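Local coordinates for serine repeat antigen 5 (Plasmodium falciparum, PDB 6X42), which is a papain-family pseudoprotease of the malaria parasite, forming a pseudo-zymogen that probably lacks ordinary cysteine-protease activity, at residues Lys158-Tyr163 with Ser273-Asn278; Phe56-His61 with Ser188-Ile193; Glu115-Tyr120 with His135-Trp140. All coordinates share one frame; numbering follows the deposited sequence. Where two conformers were deposited one is given.

Contact 1: Lys158-Tyr163 with Ser273-Asn278; sequences KGYTAY and SVVIFN. With EDO (1,2-ethanediol), chain G.
The side-chain amide nitrogen of N278, ND2, makes two hydrogen bonds: to T161 OG1 at 3.1 Å, nearly straight (172°) and in the plane of its own amide, and to a water that also accepts from G159 N. The T161 and N278 side chains meet at about a right angle, with T161 OG1 anti to its carbonyl carbon (chi1 -56°), where ND2 meets it. Next to this pair N278 N donates to G159 O over 2.9 Å. Strands 160-163 and 273-277 run antiparallel here, in the sheet of the papain-like fold; T161 with I276 and Y163 with V274 are the hydrogen-bonded pairs, I276 N to T161 O measuring 2.9 Å. On the face of Y160, A162, V275 and F277, the Y160 CB lies at the edge of the F277 ring, 4.1 Å from CD1, and A162 CB rests 4.0 Å from V275 CG2. T161, Y163, V274 and I276 line the other face, where Y163 CB touches V274 CG2 at 4.0 Å and helix 172-186 packs. The Y160 ring leads away from the strand pair; K158 NZ donates to its OH, and O1 of an ethanediol, probably from the crystallisation liquor, lies at its edge, 3.5 Å from CE2.

Contact 2: Phe56-His61 with Ser188-Ile193; sequences FASKYH and SVIAYI
S188 meets the helix first, its OG hydrogen-bonded to H61 ND1 at 3.0 Å in the plane of the imidazole, at the ring edge. The bond is fairly straight (165°), and the geometry allows either atom to donate. H61 CB points toward the strand, and CG is anti to the backbone N (chi1 -176°). T64 OG1 also bonds S188 OG. At the other ring nitrogen the backbone N-H of F277 donates to H61 NE2, which suggests a neutral imidazole, and the two ring bonds together probably limit its rotation. S188 CB meets the Y60 ring at CE2, 3.9 Å away. V189 points its side chain away, yet its CA passes 3.9 Å from H61 ND1. I190 packs against the helix, CG1 lying 3.7 Å from A57 O: its backbone N lies over one face of the imidazole, and its side chain crosses that of H61 at about a right angle, CG1 3.8 Å from H61 CB. I190 CD1 reaches S58 CA at 3.8 Å, and CG2 nears A57 CB at 4.2 Å. N222 ND2 bonds both A57 O and V189 O, bridging helix and strand. Segment 56-61 of helix 53-68, the long central helix of papain-like proteases, runs roughly antiparallel to strand 189-193, with strands 219-230 and 273-280 flanking that strand in the sheet.

Contact 3: Glu115-Tyr120 with His135-Trp140; sequences ESNYPY and HWMNLW
N117 lies flat on the indole of W136. Its CB stands 3.4 Å from the centroid of the five-membered ring, 2° off the normal, a CH-pi contact over the face, and its amide plane is only 6° from the ring plane as the two side chains slide past each other in opposite directions. The amide is fixed at both ends: N117 OD1 accepts from M137 N at 3.1 Å, a bent bond (147°) with the donor tilted from the carbonyl plane, while ND2 gives a hydrogen to a water at 3.0 Å. That water donates in turn to H135 O, so it joins the two segments beside the indole. The backbone joins in where N117 O approaches W136 CZ2 to 3.3 Å, and farther along the indole Y118 CB touches W136 CH2 at 4.0 Å. H135 folds back on the tryptophan, W136 CD1 standing 3.6 Å above the imidazole plane and offset toward its rim.

One shell out, N117 OD1 takes a second, weak hydrogen bond from A114 N. The turn that carries N117 is tied by Y118 N to E115 O, and by Y120 N to E115 OE2 at 2.9 Å. The Y118 ring leads away from the contact, and its OH is held by E127 and N83. On the other segment, N138 OD1 also accepts from L112 N, and N138 ND2 donates to G110 O, pinning 135-140 to the chain just after helix 99-109. The contact joins two parts of the irregular surface region between helix 99-109 and strand 144-145 of the papain-like fold, through a CH-pi contact of N117 on the W136 face, followed by an Asx turn in which N138 OD1 accepts from W140 N.

From the N terminus, helix 53-68 brings in 56-61, which waits until 188-193 to close contact 2, a loop of more than a hundred residues. Contact 3 opens and closes wholly within that loop, joining two parts of one irregular surface region, and it reaches the helix through F56 and Y120, whose rings meet edge-to-face. Residues 158-163 follow, before contact 2 has closed, and find 273-278 only afterwards, so contacts 1 and 2 cross. Strands 189-193 and 273-280 are neighbours in one sheet, with V275 and S273 bonded to I190 and Y192. Contact 1 adds strand 160-164 to strand 273-280, and contact 2 packs the neighbouring strand 189-193 on the central helix; contact 3 lies farther out.

Contact 1: Lys158-Tyr163 with Ser273-Asn278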
loop_
_atom_site.group_PDB
_atom_site.type_symbol
_atom_site.label_atom_id
_atom_site.label_comp_id
_atom_site.label_asym_id
_atom_site.label_seq_id
_atom_site.Cartn_x
_atom_site.Cartn_y
_atom_site.Cartn_z
ATOM N N LYS A 158 -14.855 -11.234 -0.448
ATOM C CA LYS A 158 -13.595 -11.865 -0.068
ATOM C C LYS A 158 -12.875 -11.088 1.033
ATOM O O LYS A 158 -12.008 -11.647 1.706
ATOM C CB LYS A 158 -12.626 -11.984 -1.259
ATOM C CG LYS A 158 -12.904 -13.100 -2.312
ATOM C CD LYS A 158 -11.656 -13.258 -3.223
ATOM C CE LYS A 158 -11.677 -14.451 -4.183
ATOM N NZ LYS A 158 -10.399 -14.624 -4.975
ATOM N N GLY A 159 -13.224 -9.810 1.222
ATOM C CA GLY A 159 -12.567 -8.911 2.141
ATOM C C GLY A 159 -11.626 -7.941 1.457
ATOM O O GLY A 159 -11.250 -6.921 2.050
ATOM N N TYR A 160 -11.233 -8.256 0.231
ATOM C CA TYR A 160 -10.392 -7.403 -0.591
ATOM C C TYR A 160 -10.981 -7.408 -1.987
ATOM O O TYR A 160 -11.715 -8.326 -2.368
ATOM C CB TYR A 160 -8.932 -7.917 -0.637
ATOM C CG TYR A 160 -8.746 -9.222 -1.397
ATOM C CD1 TYR A 160 -8.431 -9.215 -2.744
ATOM C CD2 TYR A 160 -8.883 -10.457 -0.760
ATOM C CE1 TYR A 160 -8.275 -10.399 -3.451
ATOM C CE2 TYR A 160 -8.729 -11.651 -1.470
ATOM C CZ TYR A 160 -8.405 -11.608 -2.811
ATOM O OH TYR A 160 -8.241 -12.769 -3.538
ATOM N N THR A 161 -10.602 -6.390 -2.760
ATOM C CA THR A 161 -10.900 -6.326 -4.181
ATOM C C THR A 161 -9.604 -5.987 -4.900
ATOM O O THR A 161 -8.883 -5.088 -4.465
ATOM C CB THR A 161 -11.958 -5.256 -4.452
ATOM O OG1 THR A 161 -13.126 -5.532 -3.656
ATOM C CG2 THR A 161 -12.334 -5.249 -5.917
ATOM N N ALA A 162 -9.296 -6.724 -5.960
ATOM C CA ALA A 162 -8.065 -6.546 -6.716
ATOM C C ALA A 162 -8.376 -6.252 -8.175
ATOM O O ALA A 162 -9.309 -6.822 -8.740
ATOM C CB ALA A 162 -7.167 -7.785 -6.640
ATOM N N TYR A 163 -7.595 -5.363 -8.785
ATOM C CA TYR A 163 -7.709 -4.998 -10.191
ATOM C C TYR A 163 -6.330 -5.104 -10.833
ATOM O O TYR A 163 -5.335 -4.677 -10.241
ATOM C CB TYR A 163 -8.203 -3.555 -10.334
ATOM C CG TYR A 163 -9.513 -3.249 -9.651
ATOM C CD1 TYR A 163 -9.544 -2.778 -8.355
ATOM C CD2 TYR A 163 -10.718 -3.419 -10.311
ATOM C CE1 TYR A 163 -10.722 -2.489 -7.712
ATOM C CE2 TYR A 163 -11.922 -3.134 -9.675
ATOM C CZ TYR A 163 -11.906 -2.663 -8.365
ATOM O OH TYR A 163 -13.087 -2.353 -7.708
ATOM N N SER A 273 -0.983 -4.258 -10.578
ATOM C CA SER A 273 -2.270 -4.505 -9.967
ATOM C C SER A 273 -2.387 -3.631 -8.736
ATOM O O SER A 273 -1.389 -3.147 -8.189
ATOM C CB SER A 273 -2.435 -5.987 -9.628
ATOM O OG SER A 273 -1.329 -6.502 -8.921
ATOM N N VAL A 274 -3.630 -3.451 -8.299
ATOM C CA VAL A 274 -3.925 -2.775 -7.048
ATOM C C VAL A 274 -4.885 -3.620 -6.228
ATOM O O VAL A 274 -5.699 -4.372 -6.774
ATOM C CB VAL A 274 -4.482 -1.353 -7.269
ATOM C CG1 VAL A 274 -3.463 -0.434 -7.955
ATOM C CG2 VAL A 274 -5.759 -1.349 -8.056
ATOM N N VAL A 275 -4.821 -3.435 -4.913
ATOM C CA VAL A 275 -5.685 -4.108 -3.953
ATOM C C VAL A 275 -6.235 -3.077 -2.978
ATOM O O VAL A 275 -5.504 -2.200 -2.499
ATOM C CB VAL A 275 -4.947 -5.234 -3.196
ATOM C CG1 VAL A 275 -5.858 -5.926 -2.200
ATOM C CG2 VAL A 275 -4.371 -6.237 -4.157
ATOM N N ILE A 276 -7.523 -3.200 -2.675
ATOM C CA ILE A 276 -8.181 -2.423 -1.631
ATOM C C ILE A 276 -8.797 -3.379 -0.617
ATOM O O ILE A 276 -9.209 -4.494 -0.954
ATOM C CB ILE A 276 -9.234 -1.428 -2.149
ATOM C CG1 ILE A 276 -10.388 -2.135 -2.816
ATOM C CG2 ILE A 276 -8.598 -0.460 -3.129
ATOM C CD1 ILE A 276 -11.558 -1.216 -3.109
ATOM N N PHE A 277 -8.788 -2.955 0.647
ATOM C CA PHE A 277 -9.410 -3.705 1.725
ATOM C C PHE A 277 -10.804 -3.161 1.991
ATOM O O PHE A 277 -11.004 -1.938 2.037
ATOM C CB PHE A 277 -8.570 -3.616 2.984
ATOM C CG PHE A 277 -7.256 -4.376 2.930
ATOM C CD1 PHE A 277 -7.016 -5.393 2.014
ATOM C CD2 PHE A 277 -6.255 -4.082 3.853
ATOM C CE1 PHE A 277 -5.806 -6.077 2.022
ATOM C CE2 PHE A 277 -5.046 -4.780 3.860
ATOM C CZ PHE A 277 -4.835 -5.775 2.958
ATOM N N ASN A 278 -11.752 -4.067 2.188
ATOM C CA ASN A 278 -13.144 -3.714 2.459
ATOM C C ASN A 278 -13.403 -3.951 3.942
ATOM O O ASN A 278 -13.573 -5.091 4.377
ATOM C CB ASN A 278 -14.038 -4.559 1.573
ATOM C CG ASN A 278 -13.712 -4.399 0.102
ATOM O OD1 ASN A 278 -13.542 -3.284 -0.384
ATOM N ND2 ASN A 278 -13.597 -5.508 -0.606
HETATM C C1 EDO G . -9.397 -15.647 0.341
HETATM O O1 EDO G . -8.380 -14.720 0.171
HETATM C C2 EDO G . -10.545 -14.986 -0.343
HETATM O O2 EDO G . -11.521 -14.719 0.663
HETATM O O HOH W 1 -15.175 -7.867 0.659
#

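Contact 2: Phe56-His61 with Ser188-Ile193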
loop_
_atom_site.group_PDB
_atom_site.type_symbol
_atom_site.label_atom_id
_atom_site.label_comp_id
_atom_site.label_asym_id
_atom_site.label_seq_id
_atom_site.Cartn_x
_atom_site.Cartn_y
_atom_site.Cartn_z
ATOM N N PHE A 56 4.172 -4.202 4.958
ATOM C CA PHE A 56 4.240 -2.746 5.047
ATOM C C PHE A 56 3.160 -2.075 4.211
ATOM O O PHE A 56 2.494 -1.144 4.673
ATOM C CB PHE A 56 5.654 -2.253 4.679
ATOM C CG PHE A 56 6.668 -2.527 5.773
ATOM C CD1 PHE A 56 7.404 -3.706 5.786
ATOM C CD2 PHE A 56 6.824 -1.653 6.820
ATOM C CE1 PHE A 56 8.277 -3.991 6.822
ATOM C CE2 PHE A 56 7.707 -1.926 7.852
ATOM C CZ PHE A 56 8.428 -3.110 7.852
ATOM N N ALA A 57 2.962 -2.538 2.978
ATOM C CA ALA A 57 1.967 -1.886 2.127
ATOM C C ALA A 57 0.545 -2.163 2.614
ATOM O O ALA A 57 -0.336 -1.288 2.569
ATOM C CB ALA A 57 2.145 -2.344 0.687
ATOM N N SER A 58 0.295 -3.388 3.072
ATOM C CA SER A 58 -1.035 -3.732 3.554
ATOM C C SER A 58 -1.359 -2.978 4.832
ATOM O O SER A 58 -2.471 -2.461 4.997
ATOM C CB SER A 58 -1.147 -5.238 3.785
ATOM O OG SER A 58 -1.073 -5.988 2.588
ATOM N N LYS A 59 -0.401 -2.904 5.755
ATOM C CA LYS A 59 -0.663 -2.215 7.012
ATOM C C LYS A 59 -0.808 -0.713 6.796
ATOM O O LYS A 59 -1.609 -0.055 7.476
ATOM C CB LYS A 59 0.397 -2.546 8.071
ATOM C CG LYS A 59 1.631 -1.666 8.047
ATOM C CD LYS A 59 2.720 -2.154 9.021
ATOM C CE LYS A 59 3.856 -1.176 9.133
ATOM N NZ LYS A 59 3.536 -0.066 10.068
ATOM N N TYR A 60 -0.039 -0.147 5.856
ATOM C CA TYR A 60 -0.174 1.278 5.574
ATOM C C TYR A 60 -1.565 1.601 5.037
ATOM O O TYR A 60 -2.144 2.629 5.374
ATOM C CB TYR A 60 0.898 1.740 4.602
ATOM C CG TYR A 60 0.782 3.191 4.208
ATOM C CD1 TYR A 60 1.273 4.215 5.027
ATOM C CD2 TYR A 60 0.136 3.553 3.034
ATOM C CE1 TYR A 60 1.183 5.546 4.648
ATOM C CE2 TYR A 60 0.038 4.869 2.648
ATOM C CZ TYR A 60 0.554 5.869 3.450
ATOM O OH TYR A 60 0.452 7.173 3.007
ATOM N N HIS A 61 -2.117 0.719 4.203
ATOM C CA HIS A 61 -3.481 0.899 3.713
ATOM C C HIS A 61 -4.479 0.948 4.871
ATOM O O HIS A 61 -5.369 1.800 4.880
ATOM C CB HIS A 61 -3.773 -0.201 2.689
ATOM C CG HIS A 61 -5.108 -0.106 2.009
ATOM N ND1 HIS A 61 -5.545 1.009 1.331
ATOM C CD2 HIS A 61 -6.081 -1.034 1.854
ATOM C CE1 HIS A 61 -6.747 0.768 0.824
ATOM N NE2 HIS A 61 -7.083 -0.475 1.102
ATOM N N SER A 188 -5.273 5.638 0.249
ATOM C CA SER A 188 -4.238 4.888 -0.448
ATOM C C SER A 188 -4.898 3.689 -1.119
ATOM O O SER A 188 -6.029 3.313 -0.785
ATOM C CB SER A 188 -3.173 4.359 0.515
ATOM O OG SER A 188 -3.736 3.434 1.455
ATOM N N VAL A 189 -4.142 3.054 -2.016
ATOM C CA VAL A 189 -4.358 1.659 -2.369
ATOM C C VAL A 189 -3.033 0.926 -2.199
ATOM O O VAL A 189 -1.961 1.536 -2.147
ATOM C CB VAL A 189 -4.902 1.457 -3.800
ATOM C CG1 VAL A 189 -6.218 2.178 -3.988
ATOM C CG2 VAL A 189 -3.866 1.879 -4.852
ATOM N N ILE A 190 -3.111 -0.400 -2.110
ATOM C CA ILE A 190 -1.950 -1.264 -2.247
ATOM C C ILE A 190 -1.704 -1.444 -3.737
ATOM O O ILE A 190 -2.661 -1.641 -4.495
ATOM C CB ILE A 190 -2.220 -2.615 -1.564
ATOM C CG1 ILE A 190 -2.606 -2.447 -0.094
ATOM C CG2 ILE A 190 -1.004 -3.529 -1.743
ATOM C CD1 ILE A 190 -3.304 -3.688 0.476
ATOM N N ALA A 191 -0.450 -1.362 -4.169
ATOM C CA ALA A 191 -0.120 -1.605 -5.570
ATOM C C ALA A 191 1.029 -2.587 -5.660
ATOM O O ALA A 191 1.938 -2.563 -4.818
ATOM C CB ALA A 191 0.254 -0.310 -6.313
ATOM N N TYR A 192 1.033 -3.418 -6.688
ATOM C CA TYR A 192 2.119 -4.390 -6.923
ATOM C C TYR A 192 2.952 -3.929 -8.102
ATOM O O TYR A 192 2.381 -3.517 -9.062
ATOM C CB TYR A 192 1.618 -5.820 -7.132
ATOM C CG TYR A 192 1.789 -6.629 -5.875
ATOM C CD1 TYR A 192 0.750 -6.776 -4.977
ATOM C CD2 TYR A 192 3.023 -7.148 -5.528
ATOM C CE1 TYR A 192 0.917 -7.471 -3.794
ATOM C CE2 TYR A 192 3.210 -7.842 -4.346
ATOM C CZ TYR A 192 2.150 -8.011 -3.478
ATOM O OH TYR A 192 2.318 -8.692 -2.310
ATOM N N ILE A 193 4.261 -3.964 -7.954
ATOM C CA ILE A 193 5.241 -3.677 -8.986
ATOM C C ILE A 193 6.293 -4.782 -8.975
ATOM O O ILE A 193 6.366 -5.602 -8.064
ATOM C CB ILE A 193 5.909 -2.294 -8.791
ATOM C CG1 ILE A 193 6.732 -2.230 -7.493
ATOM C CG2 ILE A 193 4.844 -1.201 -8.788
ATOM C CD1 ILE A 193 7.606 -0.974 -7.406
#

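Contact 3: Glu115-Tyr120 with His135-Trp140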
loop_
_atom_site.group_PDB
_atom_site.type_symbol
_atom_site.label_atom_id
_atom_site.label_comp_id
_atom_site.label_asym_id
_atom_site.label_seq_id
_atom_site.Cartn_x
_atom_site.Cartn_y
_atom_site.Cartn_z
ATOM N N GLU A 115 3.266 -0.604 16.539
ATOM C CA GLU A 115 4.712 -0.668 16.365
ATOM C C GLU A 115 5.447 -0.458 17.680
ATOM O O GLU A 115 6.434 -1.140 17.958
ATOM C CB GLU A 115 5.125 0.408 15.354
ATOM C CG GLU A 115 6.614 0.594 15.158
ATOM C CD GLU A 115 7.255 -0.541 14.430
ATOM O OE1 GLU A 115 6.542 -1.469 14.043
ATOM O OE2 GLU A 115 8.479 -0.500 14.222
ATOM N N SER A 116 5.014 0.517 18.475
ATOM C CA SER A 116 5.695 0.801 19.734
ATOM C C SER A 116 5.750 -0.424 20.638
ATOM O O SER A 116 6.717 -0.606 21.388
ATOM C CB SER A 116 4.988 1.960 20.437
ATOM O OG SER A 116 5.132 3.151 19.681
ATOM N N ASN A 117 4.734 -1.282 20.579
ATOM C CA ASN A 117 4.672 -2.451 21.442
ATOM C C ASN A 117 5.578 -3.582 20.980
ATOM O O ASN A 117 6.025 -4.387 21.797
ATOM C CB ASN A 117 3.235 -2.982 21.469
ATOM C CG ASN A 117 2.234 -1.974 21.995
ATOM O OD1 ASN A 117 1.106 -1.912 21.504
ATOM N ND2 ASN A 117 2.621 -1.199 23.010
ATOM N N TYR A 118 5.844 -3.674 19.681
ATOM C CA TYR A 118 6.626 -4.784 19.124
ATOM C C TYR A 118 7.298 -4.250 17.866
ATOM O O TYR A 118 6.830 -4.464 16.734
ATOM C CB TYR A 118 5.741 -6.010 18.872
ATOM C CG TYR A 118 6.460 -7.282 18.474
ATOM C CD1 TYR A 118 7.501 -7.805 19.241
ATOM C CD2 TYR A 118 6.077 -7.982 17.347
ATOM C CE1 TYR A 118 8.156 -8.966 18.871
ATOM C CE2 TYR A 118 6.706 -9.150 16.983
ATOM C CZ TYR A 118 7.750 -9.637 17.737
ATOM O OH TYR A 118 8.370 -10.791 17.322
ATOM N N PRO A 119 8.380 -3.497 18.031
ATOM C CA PRO A 119 8.908 -2.708 16.911
ATOM C C PRO A 119 9.751 -3.530 15.945
ATOM O O PRO A 119 10.326 -4.563 16.287
ATOM C CB PRO A 119 9.761 -1.649 17.604
ATOM C CG PRO A 119 10.078 -2.218 18.927
ATOM C CD PRO A 119 8.954 -3.071 19.318
ATOM N N TYR A 120 9.869 -3.018 14.728
ATOM C CA TYR A 120 10.451 -3.794 13.642
ATOM C C TYR A 120 11.974 -3.769 13.647
ATOM O O TYR A 120 12.603 -2.715 13.743
ATOM C CB TYR A 120 9.941 -3.275 12.302
ATOM C CG TYR A 120 10.316 -4.108 11.101
ATOM C CD1 TYR A 120 9.573 -5.236 10.749
ATOM C CD2 TYR A 120 11.406 -3.766 10.311
ATOM C CE1 TYR A 120 9.884 -5.987 9.623
ATOM C CE2 TYR A 120 11.748 -4.516 9.204
ATOM C CZ TYR A 120 10.981 -5.622 8.845
ATOM O OH TYR A 120 11.271 -6.376 7.727
ATOM N N HIS A 135 -0.752 -4.095 28.416
ATOM C CA HIS A 135 -0.755 -2.674 28.084
ATOM C C HIS A 135 -0.726 -2.404 26.587
ATOM O O HIS A 135 -0.758 -1.238 26.180
ATOM C CB HIS A 135 0.424 -1.959 28.760
ATOM C CG HIS A 135 1.749 -2.213 28.104
ATOM N ND1 HIS A 135 2.518 -3.322 28.388
ATOM C CD2 HIS A 135 2.450 -1.492 27.196
ATOM C CE1 HIS A 135 3.631 -3.278 27.675
ATOM N NE2 HIS A 135 3.613 -2.178 26.942
ATOM N N TRP A 136 -0.679 -3.440 25.758
ATOM C CA TRP A 136 -0.577 -3.225 24.321
ATOM C C TRP A 136 -1.877 -2.648 23.756
ATOM O O TRP A 136 -2.972 -2.981 24.215
ATOM C CB TRP A 136 -0.243 -4.555 23.640
ATOM C CG TRP A 136 1.213 -4.981 23.723
ATOM C CD1 TRP A 136 2.182 -4.484 24.544
ATOM C CD2 TRP A 136 1.844 -5.991 22.927
ATOM N NE1 TRP A 136 3.380 -5.124 24.310
ATOM C CE2 TRP A 136 3.197 -6.063 23.326
ATOM C CE3 TRP A 136 1.399 -6.840 21.911
ATOM C CZ2 TRP A 136 4.109 -6.938 22.730
ATOM C CZ3 TRP A 136 2.300 -7.719 21.334
ATOM C CH2 TRP A 136 3.640 -7.757 21.741
ATOM N N MET A 137 -1.746 -1.767 22.758
ATOM C CA MET A 137 -2.890 -1.251 22.012
ATOM C C MET A 137 -3.342 -2.246 20.949
ATOM O O MET A 137 -2.517 -2.880 20.295
ATOM C CB MET A 137 -2.504 -0.003 21.214
ATOM C CG MET A 137 -1.822 1.116 21.939
ATOM S SD MET A 137 -1.478 2.470 20.771
ATOM C CE MET A 137 -3.113 2.850 20.112
ATOM N N ASN A 138 -4.648 -2.332 20.729
ATOM C CA ASN A 138 -5.202 -3.086 19.600
ATOM C C ASN A 138 -5.718 -2.090 18.567
ATOM O O ASN A 138 -6.790 -1.502 18.737
ATOM C CB ASN A 138 -6.328 -4.023 20.033
ATOM C CG ASN A 138 -6.745 -4.979 18.928
ATOM O OD1 ASN A 138 -6.228 -4.921 17.804
ATOM N ND2 ASN A 138 -7.684 -5.867 19.240
ATOM N N LEU A 139 -4.975 -1.927 17.481
ATOM C CA LEU A 139 -5.374 -0.994 16.433
ATOM C C LEU A 139 -6.453 -1.573 15.536
ATOM O O LEU A 139 -6.876 -0.913 14.581
ATOM C CB LEU A 139 -4.147 -0.581 15.618
ATOM C CG LEU A 139 -3.085 0.145 16.453
ATOM C CD1 LEU A 139 -1.816 0.332 15.641
ATOM C CD2 LEU A 139 -3.610 1.488 16.954
ATOM N N TRP A 140 -6.899 -2.789 15.829
ATOM C CA TRP A 140 -8.001 -3.441 15.143
ATOM C C TRP A 140 -9.227 -3.550 16.038
ATOM O O TRP A 140 -10.200 -4.206 15.670
ATOM C CB TRP A 140 -7.555 -4.830 14.679
ATOM C CG TRP A 140 -8.532 -5.487 13.783
ATOM C CD1 TRP A 140 -9.091 -6.716 13.945
ATOM C CD2 TRP A 140 -9.067 -4.956 12.570
ATOM N NE1 TRP A 140 -9.961 -6.981 12.916
ATOM C CE2 TRP A 140 -9.958 -5.916 12.054
ATOM C CE3 TRP A 140 -8.886 -3.759 11.872
ATOM C CZ2 TRP A 140 -10.664 -5.716 10.876
ATOM C CZ3 TRP A 140 -9.596 -3.568 10.694
ATOM C CH2 TRP A 140 -10.461 -4.538 10.211
HETATM O O HOH W 2 0.559 0.317 24.612
#